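Local structure of phage related exonuclease (Haemophilus somnus 129PT, 3K93) at residues Y6-R11 / S39-M44; I19-S24 / K205-A210; E130-A135 / I155-F160. The protein probably degrades DNA as a metal-dependent exonuclease of the phage recombination type, working as a ring-like trimer as lambda exonuclease does. All coordinates share one frame; numbering follows the deposited sequence.

Contact 1 (Y6-R11 / S39-M44); sequences YHLKVR and SAVREM
L8 reaches M44, a selenomethionine here, because both side chains leave their backbones in directions that converge. On L8 the CG lies opposite the backbone N (chi1 178°), which carries the two methyl branches forward to the helix. On M44 the CG is instead opposite the carbonyl carbon (chi1 -65°), and from there the extended chain brings SE to the CD1 methyl of L8. The two side chains cross at about a right angle, with L8 CD1 resting 3.8 Å from M44 SE. The branches of the leucine divide the work: while CD1 meets the selenium, L8 CD2 points to V41, one turn earlier on helix 35-50, and comes within 4.5 Å of V41 CG1. Beyond the selenium, M44 CE continues to V10, whose CG1 lies 4.3 Å away. M44 is thus touched at two successive atoms by residues two apart in sequence, and everything that meets is apolar. Y215 of helix 198-221 packs on both L8 and V41, and I18 of helix 15-19 also packs on V41, so the pair belongs to a larger hydrophobic cluster. V10 itself is held by backbone hydrogen bonds to F94 and T96. The arrangement is that of an edge strand and its lead-in loop laid against a helix, joining the small sheet of strands 10-11, 95-97 and 90-91 to the helical part of the fold.

Contact 2 (I19-S24 / K205-A210); sequences IGEPKS and KERVSA
R207 supplies nearly all of the helix side of this contact, and the loop after helix 15-19 meets it along its length. At the aliphatic end, R207 CG sits 3.7 Å from I19 O and 3.9 Å from I19 CD1, the two side chains crossing at about a right angle. Farther out, E21 CG lies over one face of the guanidinium, offset toward its rim. The side chains of P22 and R207 come at each other from opposite directions, P22 CD ending 3.9 Å from R207 NH2 at a slant to the guanidinium. G20 O stands 3.5 Å from R207 NE without a direct hydrogen bond; the link is made by a water at the edge of the guanidinium and in its plane, which donates to G20 O (2.6 Å) and accepts from R207 NH2 (2.7 Å). Bends at chi2 (-30°) and chi3 (-71°) turn the guanidinium along the loop, past G20 O and on to P22. NH2 has two partners, the water and K32 O, which fix the end of the group; L33 and I18 pack on the side chain. Farther along the loop, S24 OG accepts from D27 N as the N-cap of helix 25-29. The whole is a loop held to helix 198-221 by one buried arginine, through a direct bond to K32 O and a water-bridged one to G20 O, on the connections flanking helix 25-29.

Contact 3 (E130-A135 / I155-F160); sequences EKAKKA and IDFVLF
A132 lies at the tight centre of this contact, its methyl being the point where helix 125-135 meets two large side chains of strand 152-158. Its CB is 3.9 Å from I155 CD1 and 4.2 Å from F157 CZ, so it touches both. The backbone takes part as well, since A132 N is 4.1 Å from F157 CZ; the ring meets this turn of the helix obliquely. I155 and F157 are two apart on the strand and both point to the helix. The two also pack on each other: I155 CG2, set opposite the backbone N, lies 3.7 Å above the plane of the F157 ring, toward its rim, while CD1 on the other branch is left to reach the alanine. The looser side belongs to K131, which is partly exposed. Its chain is extended beyond CG and crosses the phenyl group at a slant, with K131 CD 4.0 Å from F157 CE1. Only the methylene part is used there, for NZ runs on to a hydrogen bond with S120 O, and a glycerol, probably from the crystallisation liquor, is bound close by. The helix and strand segments cross at 107°, their axes 10.9 Å apart at closest approach. Around them, Y137 of helix 137-148 packs on both I155 and F157, M141 adds to I155, and P122 touches the ring. On the sheet itself strand 152-158 is flanked by strand 108-114, which carries the sodium ligands D111 and T112, and by strand 189-195.

In the fold
Contacts 1 and 3 are buried; contact 1 is wholly apolar and contact 3 nearly so, with a lysine chain and a backbone N beside the phenyl ring. Contact 2 lies near the surface and depends on an arginine, carbonyls and a water. Contacts 1 and 2, their centres about 14 Å apart, meet where V10 packs on V208: helices 15-19 and 198-221 pack around contact 1, while contact 2 joins the loop after the first to the second. Contact 3 lies across the chain's centre, in the four-stranded sheet that carries the sodium site. In the trimer, R42 of segment 39-44 makes only a long, weak ion pair with E130 of a neighbouring subunit, linking segments of contacts 1 and 3 across the interface.

Contact 1 (Y6-R11 / S39-M44)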
ATOM      1  N   TYR A   6     -11.660 -12.031  30.786  1.00 25.77           N
ATOM      2  CA  TYR A   6     -10.954 -11.811  29.521  1.00 23.72           C
ATOM      3  C   TYR A   6      -9.494 -12.115  29.758  1.00 23.07           C
ATOM      4  O   TYR A   6      -8.877 -11.591  30.685  1.00 23.44           O
ATOM      5  CB  TYR A   6     -11.112 -10.395  29.023  1.00 23.14           C
ATOM      6  CG  TYR A   6     -12.525 -10.036  28.615  1.00 22.33           C
ATOM      7  CD1 TYR A   6     -12.996 -10.295  27.339  1.00 20.48           C
ATOM      8  CD2 TYR A   6     -13.392  -9.419  29.506  1.00 22.41           C
ATOM      9  CE1 TYR A   6     -14.294  -9.954  26.971  1.00 18.87           C
ATOM     10  CE2 TYR A   6     -14.681  -9.068  29.132  1.00 22.10           C
ATOM     11  CZ  TYR A   6     -15.117  -9.342  27.863  1.00 20.34           C
ATOM     12  OH  TYR A   6     -16.392  -9.014  27.502  1.00 21.90           O
ATOM     13  N   HIS A   7      -8.936 -12.972  28.920  1.00 21.48           N
ATOM     14  CA  HIS A   7      -7.551 -13.354  29.050  1.00 20.92           C
ATOM     15  C   HIS A   7      -6.988 -13.661  27.659  1.00 18.82           C
ATOM     16  O   HIS A   7      -7.581 -14.421  26.903  1.00 17.48           O
ATOM     17  CB  HIS A   7      -7.404 -14.566  29.975  1.00 20.99           C
ATOM     18  CG  HIS A   7      -5.978 -14.880  30.297  1.00 25.46           C
ATOM     19  ND1 HIS A   7      -5.218 -14.098  31.155  1.00 28.90           N
ATOM     20  CD2 HIS A   7      -5.153 -15.857  29.845  1.00 27.35           C
ATOM     21  CE1 HIS A   7      -3.992 -14.596  31.226  1.00 29.15           C
ATOM     22  NE2 HIS A   7      -3.930 -15.666  30.445  1.00 29.24           N
ATOM     23  N   LEU A   8      -5.873 -13.033  27.323  1.00 16.31           N
ATOM     24  CA  LEU A   8      -5.287 -13.218  26.026  1.00 15.19           C
ATOM     25  C   LEU A   8      -4.335 -14.424  26.015  1.00 14.29           C
ATOM     26  O   LEU A   8      -3.416 -14.512  26.823  1.00 12.46           O
ATOM     27  CB  LEU A   8      -4.535 -11.954  25.590  1.00 13.92           C
ATOM     28  CG  LEU A   8      -3.821 -12.000  24.250  1.00 13.95           C
ATOM     29  CD1 LEU A   8      -4.823 -12.230  23.103  1.00 10.52           C
ATOM     30  CD2 LEU A   8      -3.040 -10.700  23.997  1.00 11.10           C
ATOM     31  N   LYS A   9      -4.590 -15.326  25.072  1.00 14.73           N
ATOM     32  CA  LYS A   9      -3.607 -16.285  24.578  1.00 14.55           C
ATOM     33  C   LYS A   9      -3.462 -16.052  23.072  1.00 14.10           C
ATOM     34  O   LYS A   9      -4.432 -15.959  22.382  1.00 14.69           O
ATOM     35  CB  LYS A   9      -4.023 -17.708  24.901  1.00 14.55           C
ATOM     36  CG  LYS A   9      -3.847 -18.006  26.373  1.00 14.90           C
ATOM     37  CD  LYS A   9      -4.223 -19.417  26.730  1.00 15.43           C
ATOM     38  CE  LYS A   9      -4.146 -19.643  28.240  1.00 14.94           C
ATOM     39  NZ  LYS A   9      -4.422 -21.050  28.551  1.00 15.90           N
ATOM     40  N   VAL A  10      -2.234 -15.881  22.592  1.00 14.00           N
ATOM     41  CA  VAL A  10      -1.999 -15.548  21.198  1.00 13.21           C
ATOM     42  C   VAL A  10      -1.887 -16.805  20.343  1.00 13.32           C
ATOM     43  O   VAL A  10      -1.115 -17.705  20.658  1.00 12.94           O
ATOM     44  CB  VAL A  10      -0.745 -14.636  21.030  1.00 13.37           C
ATOM     45  CG1 VAL A  10      -0.504 -14.352  19.545  1.00 11.97           C
ATOM     46  CG2 VAL A  10      -0.911 -13.331  21.785  1.00 10.76           C
ATOM     47  N   ARG A  11      -2.672 -16.889  19.269  1.00 13.86           N
ATOM     48  CA  ARG A  11      -2.528 -18.010  18.322  1.00 15.11           C
ATOM     49  C   ARG A  11      -1.119 -18.054  17.706  1.00 14.07           C
ATOM     50  O   ARG A  11      -0.514 -17.012  17.435  1.00 12.89           O
ATOM     51  CB  ARG A  11      -3.546 -17.908  17.191  1.00 16.57           C
ATOM     52  CG  ARG A  11      -5.045 -17.975  17.589  1.00 20.16           C
ATOM     53  CD  ARG A  11      -5.975 -18.224  16.325  1.00 24.49           C
ATOM     54  NE  ARG A  11      -6.316 -17.002  15.591  1.00 30.81           N
ATOM     55  CZ  ARG A  11      -6.821 -16.967  14.342  1.00 32.13           C
ATOM     56  N   SER A  39      -1.354  -2.449  17.741  1.00 13.13           N
ATOM     57  CA  SER A  39      -2.439  -2.453  16.792  1.00 14.03           C
ATOM     58  C   SER A  39      -3.044  -3.877  16.674  1.00 13.62           C
ATOM     59  O   SER A  39      -4.267  -4.041  16.688  1.00 13.46           O
ATOM     60  CB  SER A  39      -1.949  -1.928  15.443  1.00 14.35           C
ATOM     61  OG  SER A  39      -2.986  -2.034  14.504  1.00 16.81           O
ATOM     62  N   ALA A  40      -2.202  -4.902  16.627  1.00 12.54           N
ATOM     63  CA  ALA A  40      -2.702  -6.277  16.596  1.00 12.33           C
ATOM     64  C   ALA A  40      -3.454  -6.655  17.883  1.00 12.14           C
ATOM     65  O   ALA A  40      -4.493  -7.319  17.835  1.00 12.02           O
ATOM     66  CB  ALA A  40      -1.556  -7.282  16.314  1.00 11.27           C
ATOM     67  N   VAL A  41      -2.925  -6.255  19.034  1.00 12.05           N
ATOM     68  CA  VAL A  41      -3.572  -6.568  20.306  1.00 11.60           C
ATOM     69  C   VAL A  41      -4.953  -5.863  20.418  1.00 11.73           C
ATOM     70  O   VAL A  41      -5.897  -6.403  20.971  1.00 10.78           O
ATOM     71  CB  VAL A  41      -2.650  -6.194  21.525  1.00 12.09           C
ATOM     72  CG1 VAL A  41      -3.422  -6.383  22.875  1.00 10.24           C
ATOM     73  CG2 VAL A  41      -1.304  -7.069  21.476  1.00  8.96           C
ATOM     74  N   ARG A  42      -5.074  -4.676  19.854  1.00 11.82           N
ATOM     75  CA  ARG A  42      -6.388  -4.007  19.820  1.00 12.23           C
ATOM     76  C   ARG A  42      -7.401  -4.796  19.007  1.00 12.13           C
ATOM     77  O   ARG A  42      -8.577  -4.819  19.348  1.00 10.55           O
ATOM     78  CB  ARG A  42      -6.267  -2.636  19.191  1.00 12.33           C
ATOM     79  CG  ARG A  42      -5.650  -1.603  20.088  1.00 13.68           C
ATOM     80  CD  ARG A  42      -5.294  -0.396  19.225  1.00 16.75           C
ATOM     81  NE  ARG A  42      -4.358   0.418  19.926  1.00 19.09           N
ATOM     82  CZ  ARG A  42      -3.470   1.207  19.378  1.00 21.36           C
ATOM     83  NH1 ARG A  42      -3.385   1.340  18.061  1.00 22.45           N
ATOM     84  NH2 ARG A  42      -2.672   1.904  20.169  1.00 24.82           N
ATOM     85  N   GLU A  43      -6.956  -5.405  17.913  1.00 11.57           N
ATOM     86  CA  GLU A  43      -7.871  -6.207  17.107  1.00 12.98           C
ATOM     87  C   GLU A  43      -8.337  -7.428  17.894  1.00 13.17           C
ATOM     88  O   GLU A  43      -9.518  -7.848  17.804  1.00 14.22           O
ATOM     89  CB  GLU A  43      -7.223  -6.664  15.807  1.00 12.92           C
ATOM     90  CG  GLU A  43      -6.930  -5.553  14.841  1.00 16.50           C
ATOM     91  CD  GLU A  43      -6.273  -6.033  13.523  1.00 21.69           C
ATOM     92  OE1 GLU A  43      -5.663  -7.105  13.500  1.00 22.46           O
ATOM     93  OE2 GLU A  43      -6.354  -5.304  12.521  1.00 29.77           O
HETATM   94  N   MSE A  44      -7.421  -7.993  18.666  1.00 12.78           N
HETATM   95  CA  MSE A  44      -7.745  -9.140  19.501  1.00 12.58           C
HETATM   96  C   MSE A  44      -8.705  -8.691  20.590  1.00 12.07           C
HETATM   97  O   MSE A  44      -9.677  -9.384  20.849  1.00 13.65           O
HETATM   98  CB  MSE A  44      -6.472  -9.762  20.110  1.00 11.90           C
HETATM   99  CG  MSE A  44      -5.515 -10.377  19.055  1.00 14.05           C
HETATM  100 SE   MSE A  44      -3.694 -10.670  19.781  0.75 13.28          SE
HETATM  101  CE  MSE A  44      -2.753 -10.999  18.131  1.00 10.46           C
TER

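Contact 2 (I19-S24 / K205-A210)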
ATOM      1  N   ILE A  19       5.469 -10.116  17.743  1.00 17.44           N
ATOM      2  CA  ILE A  19       6.831 -10.533  18.063  1.00 17.75           C
ATOM      3  C   ILE A  19       7.881  -9.405  17.878  1.00 17.12           C
ATOM      4  O   ILE A  19       8.974  -9.486  18.408  1.00 16.65           O
ATOM      5  CB  ILE A  19       7.271 -11.750  17.162  1.00 18.14           C
ATOM      6  CG1 ILE A  19       8.349 -12.578  17.864  1.00 17.97           C
ATOM      7  CG2 ILE A  19       7.767 -11.276  15.742  1.00 18.43           C
ATOM      8  CD1 ILE A  19       7.855 -13.160  19.168  1.00 18.92           C
ATOM      9  N   GLY A  20       7.548  -8.390  17.108  1.00 17.07           N
ATOM     10  CA  GLY A  20       8.492  -7.343  16.786  1.00 17.54           C
ATOM     11  C   GLY A  20       8.996  -6.627  18.029  1.00 18.11           C
ATOM     12  O   GLY A  20       8.296  -6.516  19.062  1.00 17.36           O
ATOM     13  N   GLU A  21      10.205  -6.129  17.916  1.00 18.17           N
ATOM     14  CA  GLU A  21      10.862  -5.479  19.029  1.00 19.42           C
ATOM     15  C   GLU A  21      11.089  -4.004  18.711  1.00 18.55           C
ATOM     16  O   GLU A  21      11.294  -3.655  17.560  1.00 17.45           O
ATOM     17  CB  GLU A  21      12.176  -6.223  19.341  1.00 19.85           C
ATOM     18  CG  GLU A  21      11.894  -7.445  20.221  1.00 22.75           C
ATOM     19  CD  GLU A  21      13.056  -8.432  20.358  1.00 27.65           C
ATOM     20  OE1 GLU A  21      14.063  -8.378  19.581  1.00 28.88           O
ATOM     21  OE2 GLU A  21      12.927  -9.290  21.266  1.00 31.08           O
ATOM     22  N   PRO A  22      11.022  -3.133  19.730  1.00 18.31           N
ATOM     23  CA  PRO A  22      11.344  -1.737  19.501  1.00 18.41           C
ATOM     24  C   PRO A  22      12.761  -1.634  18.983  1.00 18.65           C
ATOM     25  O   PRO A  22      13.598  -2.477  19.329  1.00 18.84           O
ATOM     26  CB  PRO A  22      11.249  -1.109  20.900  1.00 18.07           C
ATOM     27  CG  PRO A  22      10.455  -2.002  21.693  1.00 18.50           C
ATOM     28  CD  PRO A  22      10.611  -3.383  21.116  1.00 18.71           C
ATOM     29  N   LYS A  23      13.036  -0.639  18.157  1.00 19.46           N
ATOM     30  CA  LYS A  23      14.405  -0.426  17.680  1.00 20.20           C
ATOM     31  C   LYS A  23      15.320  -0.180  18.879  1.00 20.10           C
ATOM     32  O   LYS A  23      16.432  -0.676  18.907  1.00 20.35           O
ATOM     33  CB  LYS A  23      14.480   0.715  16.670  1.00 20.22           C
ATOM     34  CG  LYS A  23      13.691   0.431  15.383  1.00 22.78           C
ATOM     35  CD  LYS A  23      14.180   1.307  14.204  1.00 26.38           C
ATOM     36  CE  LYS A  23      13.233   1.300  12.978  1.00 28.21           C
ATOM     37  NZ  LYS A  23      11.812   1.681  13.335  1.00 30.22           N
ATOM     38  N   SER A  24      14.819   0.537  19.891  1.00 20.04           N
ATOM     39  CA  SER A  24      15.576   0.764  21.141  1.00 19.34           C
ATOM     40  C   SER A  24      15.731  -0.520  21.934  1.00 19.02           C
ATOM     41  O   SER A  24      14.750  -1.106  22.363  1.00 18.15           O
ATOM     42  CB  SER A  24      14.872   1.807  22.023  1.00 19.31           C
ATOM     43  OG  SER A  24      15.362   1.744  23.352  1.00 18.08           O
ATOM     44  N   LYS A 205       7.593 -15.734  24.780  1.00 16.60           N
ATOM     45  CA  LYS A 205       7.115 -15.539  26.148  1.00 17.42           C
ATOM     46  C   LYS A 205       7.097 -14.068  26.574  1.00 17.27           C
ATOM     47  O   LYS A 205       6.132 -13.619  27.145  1.00 17.07           O
ATOM     48  CB  LYS A 205       7.995 -16.277  27.181  1.00 17.94           C
ATOM     49  CG  LYS A 205       7.663 -17.716  27.511  1.00 20.80           C
ATOM     50  CD  LYS A 205       8.345 -18.189  28.894  1.00 20.75           C
ATOM     51  N   GLU A 206       8.204 -13.359  26.358  1.00 17.80           N
ATOM     52  CA  GLU A 206       8.336 -11.968  26.784  0.60 18.02           C
ATOM     53  C   GLU A 206       7.336 -11.088  26.049  1.00 17.60           C
ATOM     54  O   GLU A 206       6.637 -10.291  26.670  1.00 17.56           O
ATOM     55  CB  GLU A 206       9.746 -11.425  26.474  0.60 18.57           C
ATOM     56  CG  GLU A 206      10.896 -11.963  27.323  0.60 19.03           C
ATOM     57  CD  GLU A 206      12.268 -11.855  26.616  0.60 21.31           C
ATOM     58  OE1 GLU A 206      12.376 -11.180  25.552  0.60 21.53           O
ATOM     59  OE2 GLU A 206      13.242 -12.465  27.113  0.60 23.25           O
ATOM     60  N   ARG A 207       7.317 -11.213  24.727  1.00 16.91           N
ATOM     61  CA  ARG A 207       6.426 -10.426  23.895  1.00 16.77           C
ATOM     62  C   ARG A 207       4.935 -10.709  24.176  1.00 15.75           C
ATOM     63  O   ARG A 207       4.129  -9.772  24.207  1.00 15.34           O
ATOM     64  CB  ARG A 207       6.685 -10.678  22.403  1.00 17.48           C
ATOM     65  CG  ARG A 207       8.114 -10.359  21.850  1.00 20.35           C
ATOM     66  CD  ARG A 207       8.855  -9.231  22.581  1.00 25.62           C
ATOM     67  NE  ARG A 207       8.264  -7.955  22.302  1.00 28.16           N
ATOM     68  CZ  ARG A 207       8.466  -6.818  22.975  1.00 28.89           C
ATOM     69  NH1 ARG A 207       9.272  -6.729  24.029  1.00 29.77           N
ATOM     70  NH2 ARG A 207       7.816  -5.743  22.559  1.00 28.99           N
ATOM     71  N   VAL A 208       4.573 -11.982  24.358  1.00 14.18           N
ATOM     72  CA  VAL A 208       3.187 -12.315  24.653  1.00 12.94           C
ATOM     73  C   VAL A 208       2.796 -11.768  26.043  1.00 12.93           C
ATOM     74  O   VAL A 208       1.717 -11.234  26.224  1.00 11.93           O
ATOM     75  CB  VAL A 208       2.923 -13.785  24.561  1.00 12.74           C
ATOM     76  CG1 VAL A 208       1.566 -14.152  25.218  1.00 11.52           C
ATOM     77  CG2 VAL A 208       2.986 -14.246  23.092  1.00 11.81           C
ATOM     78  N   SER A 209       3.700 -11.864  26.994  1.00 12.88           N
ATOM     79  CA  SER A 209       3.449 -11.364  28.323  1.00 13.60           C
ATOM     80  C   SER A 209       3.211  -9.852  28.321  1.00 13.46           C
ATOM     81  O   SER A 209       2.304  -9.376  28.987  1.00 13.56           O
ATOM     82  CB  SER A 209       4.628 -11.691  29.202  1.00 13.95           C
ATOM     83  OG  SER A 209       4.381 -11.192  30.486  1.00 18.64           O
ATOM     84  N   ALA A 210       3.992  -9.115  27.545  1.00 12.45           N
ATOM     85  CA  ALA A 210       3.776  -7.690  27.411  1.00 12.81           C
ATOM     86  C   ALA A 210       2.416  -7.442  26.703  1.00 13.02           C
ATOM     87  O   ALA A 210       1.625  -6.582  27.142  1.00 13.97           O
ATOM     88  CB  ALA A 210       4.920  -7.046  26.635  1.00 12.18           C
TER
HETATM   89  O   HOH W   1       6.146  -5.921  20.419  1.00 15.92           O

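Contact 3 (E130-A135 / I155-F160)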
ATOM      1  N   GLU A 130      12.691 -16.355   2.635  1.00 12.85           N
ATOM      2  CA  GLU A 130      12.197 -15.014   2.855  1.00 13.07           C
ATOM      3  C   GLU A 130      10.715 -15.031   3.089  1.00 12.64           C
ATOM      4  O   GLU A 130      10.222 -14.253   3.907  1.00 11.49           O
ATOM      5  CB  GLU A 130      12.440 -14.112   1.652  1.00 13.87           C
ATOM      6  CG  GLU A 130      13.779 -13.507   1.620  1.00 19.21           C
ATOM      7  CD  GLU A 130      14.165 -12.970   0.224  1.00 24.16           C
ATOM      8  OE1 GLU A 130      13.273 -12.442  -0.510  1.00 26.80           O
ATOM      9  OE2 GLU A 130      15.365 -13.091  -0.124  1.00 29.03           O
ATOM     10  N   LYS A 131       9.975 -15.835   2.329  1.00 12.05           N
ATOM     11  CA  LYS A 131       8.522 -15.833   2.508  1.00 13.69           C
ATOM     12  C   LYS A 131       8.164 -16.293   3.942  1.00 14.14           C
ATOM     13  O   LYS A 131       7.298 -15.706   4.590  1.00 13.59           O
ATOM     14  CB  LYS A 131       7.789 -16.673   1.458  1.00 13.89           C
ATOM     15  CG  LYS A 131       6.280 -16.450   1.496  1.00 16.54           C
ATOM     16  CD  LYS A 131       5.502 -17.125   0.336  1.00 18.85           C
ATOM     17  CE  LYS A 131       3.991 -16.680   0.361  1.00 18.96           C
ATOM     18  NZ  LYS A 131       3.119 -17.493  -0.563  1.00 20.71           N
ATOM     19  N   ALA A 132       8.867 -17.305   4.432  1.00 14.12           N
ATOM     20  CA  ALA A 132       8.613 -17.815   5.758  1.00 15.19           C
ATOM     21  C   ALA A 132       8.958 -16.717   6.800  1.00 16.08           C
ATOM     22  O   ALA A 132       8.240 -16.571   7.788  1.00 15.82           O
ATOM     23  CB  ALA A 132       9.413 -19.110   5.993  1.00 14.11           C
ATOM     24  N   LYS A 133      10.021 -15.934   6.544  1.00 17.03           N
ATOM     25  CA  LYS A 133      10.423 -14.851   7.442  1.00 18.71           C
ATOM     26  C   LYS A 133       9.395 -13.720   7.365  1.00 19.04           C
ATOM     27  O   LYS A 133       8.834 -13.338   8.387  1.00 19.36           O
ATOM     28  CB  LYS A 133      11.852 -14.359   7.113  1.00 19.57           C
ATOM     29  CG  LYS A 133      12.583 -13.550   8.236  1.00 22.37           C
ATOM     30  CD  LYS A 133      13.984 -13.038   7.764  1.00 24.70           C
ATOM     31  N   LYS A 134       9.087 -13.252   6.152  1.00 18.67           N
ATOM     32  CA  LYS A 134       8.150 -12.154   5.965  1.00 19.03           C
ATOM     33  C   LYS A 134       6.754 -12.491   6.504  1.00 18.91           C
ATOM     34  O   LYS A 134       6.130 -11.646   7.140  1.00 19.51           O
ATOM     35  CB  LYS A 134       8.029 -11.744   4.496  1.00 19.22           C
ATOM     36  CG  LYS A 134       7.309 -10.388   4.299  1.00 22.35           C
ATOM     37  N   ALA A 135       6.282 -13.717   6.287  1.00 17.69           N
ATOM     38  CA  ALA A 135       4.930 -14.092   6.702  1.00 17.50           C
ATOM     39  C   ALA A 135       4.847 -14.452   8.194  1.00 17.90           C
ATOM     40  O   ALA A 135       3.765 -14.625   8.692  1.00 19.29           O
ATOM     41  CB  ALA A 135       4.396 -15.210   5.881  1.00 16.71           C
ATOM     42  N   ILE A 155       8.380 -26.390   6.910  1.00 11.78           N
ATOM     43  CA  ILE A 155       7.262 -25.704   6.272  1.00 12.49           C
ATOM     44  C   ILE A 155       7.278 -26.168   4.836  1.00 13.44           C
ATOM     45  O   ILE A 155       8.236 -25.911   4.109  1.00 13.62           O
ATOM     46  CB  ILE A 155       7.436 -24.177   6.316  1.00 12.19           C
ATOM     47  CG1 ILE A 155       7.571 -23.678   7.747  1.00 12.14           C
ATOM     48  CG2 ILE A 155       6.287 -23.475   5.625  1.00 12.31           C
ATOM     49  CD1 ILE A 155       8.251 -22.306   7.853  1.00 11.33           C
ATOM     50  N   ASP A 156       6.243 -26.894   4.444  1.00 14.69           N
ATOM     51  CA  ASP A 156       6.064 -27.360   3.060  1.00 14.12           C
ATOM     52  C   ASP A 156       5.171 -26.365   2.296  1.00 14.54           C
ATOM     53  O   ASP A 156       3.943 -26.369   2.448  1.00 15.15           O
ATOM     54  CB  ASP A 156       5.367 -28.726   3.069  1.00 14.67           C
ATOM     55  CG  ASP A 156       6.310 -29.896   3.398  1.00 14.56           C
ATOM     56  OD1 ASP A 156       7.552 -29.724   3.548  1.00 11.87           O
ATOM     57  OD2 ASP A 156       5.781 -31.019   3.465  1.00 14.80           O
ATOM     58  N   PHE A 157       5.788 -25.495   1.503  1.00 14.51           N
ATOM     59  CA  PHE A 157       5.079 -24.645   0.559  1.00 13.52           C
ATOM     60  C   PHE A 157       4.731 -25.546  -0.625  1.00 13.43           C
ATOM     61  O   PHE A 157       5.629 -26.120  -1.231  1.00 11.99           O
ATOM     62  CB  PHE A 157       5.972 -23.515   0.077  1.00 13.45           C
ATOM     63  CG  PHE A 157       6.276 -22.513   1.126  1.00 13.45           C
ATOM     64  CD1 PHE A 157       5.359 -21.531   1.438  1.00 14.56           C
ATOM     65  CD2 PHE A 157       7.474 -22.529   1.795  1.00 13.80           C
ATOM     66  CE1 PHE A 157       5.636 -20.598   2.411  1.00 14.61           C
ATOM     67  CE2 PHE A 157       7.753 -21.585   2.767  1.00 13.95           C
ATOM     68  CZ  PHE A 157       6.839 -20.639   3.081  1.00 14.62           C
ATOM     69  N   VAL A 158       3.426 -25.638  -0.933  1.00 13.02           N
ATOM     70  CA  VAL A 158       2.912 -26.529  -1.961  0.50 12.36           C
ATOM     71  C   VAL A 158       1.956 -25.798  -2.905  1.00 12.70           C
ATOM     72  O   VAL A 158       1.049 -25.062  -2.459  1.00 13.31           O
ATOM     73  CB  VAL A 158       2.227 -27.752  -1.335  0.50 12.45           C
ATOM     74  CG1 VAL A 158       3.264 -28.643  -0.669  0.50 11.14           C
ATOM     75  CG2 VAL A 158       1.173 -27.330  -0.337  0.50 11.78           C
ATOM     76  N   LEU A 159       2.177 -25.968  -4.209  1.00 12.62           N
ATOM     77  CA  LEU A 159       1.344 -25.366  -5.257  1.00 12.05           C
ATOM     78  C   LEU A 159       0.540 -26.446  -5.944  1.00 12.23           C
ATOM     79  O   LEU A 159       1.109 -27.325  -6.631  1.00 11.05           O
ATOM     80  CB  LEU A 159       2.206 -24.642  -6.316  1.00 11.77           C
ATOM     81  CG  LEU A 159       1.397 -23.983  -7.433  1.00 12.15           C
ATOM     82  CD1 LEU A 159       0.422 -22.913  -6.878  1.00  8.53           C
ATOM     83  CD2 LEU A 159       2.310 -23.395  -8.569  1.00  9.91           C
ATOM     84  N   PHE A 160      -0.776 -26.392  -5.752  1.00 11.99           N
ATOM     85  CA  PHE A 160      -1.695 -27.210  -6.491  1.00 12.51           C
ATOM     86  C   PHE A 160      -2.509 -26.273  -7.368  1.00 12.01           C
ATOM     87  O   PHE A 160      -2.602 -25.077  -7.076  1.00 11.68           O
ATOM     88  CB  PHE A 160      -2.686 -27.914  -5.531  1.00 13.06           C
ATOM     89  CG  PHE A 160      -2.043 -28.884  -4.569  1.00 14.35           C
ATOM     90  CD1 PHE A 160      -1.563 -30.103  -5.014  1.00 15.25           C
ATOM     91  CD2 PHE A 160      -1.954 -28.592  -3.220  1.00 17.61           C
ATOM     92  CE1 PHE A 160      -0.977 -31.001  -4.150  1.00 15.55           C
ATOM     93  CE2 PHE A 160      -1.363 -29.526  -2.328  1.00 18.01           C
ATOM     94  CZ  PHE A 160      -0.878 -30.725  -2.808  1.00 15.59           C
TER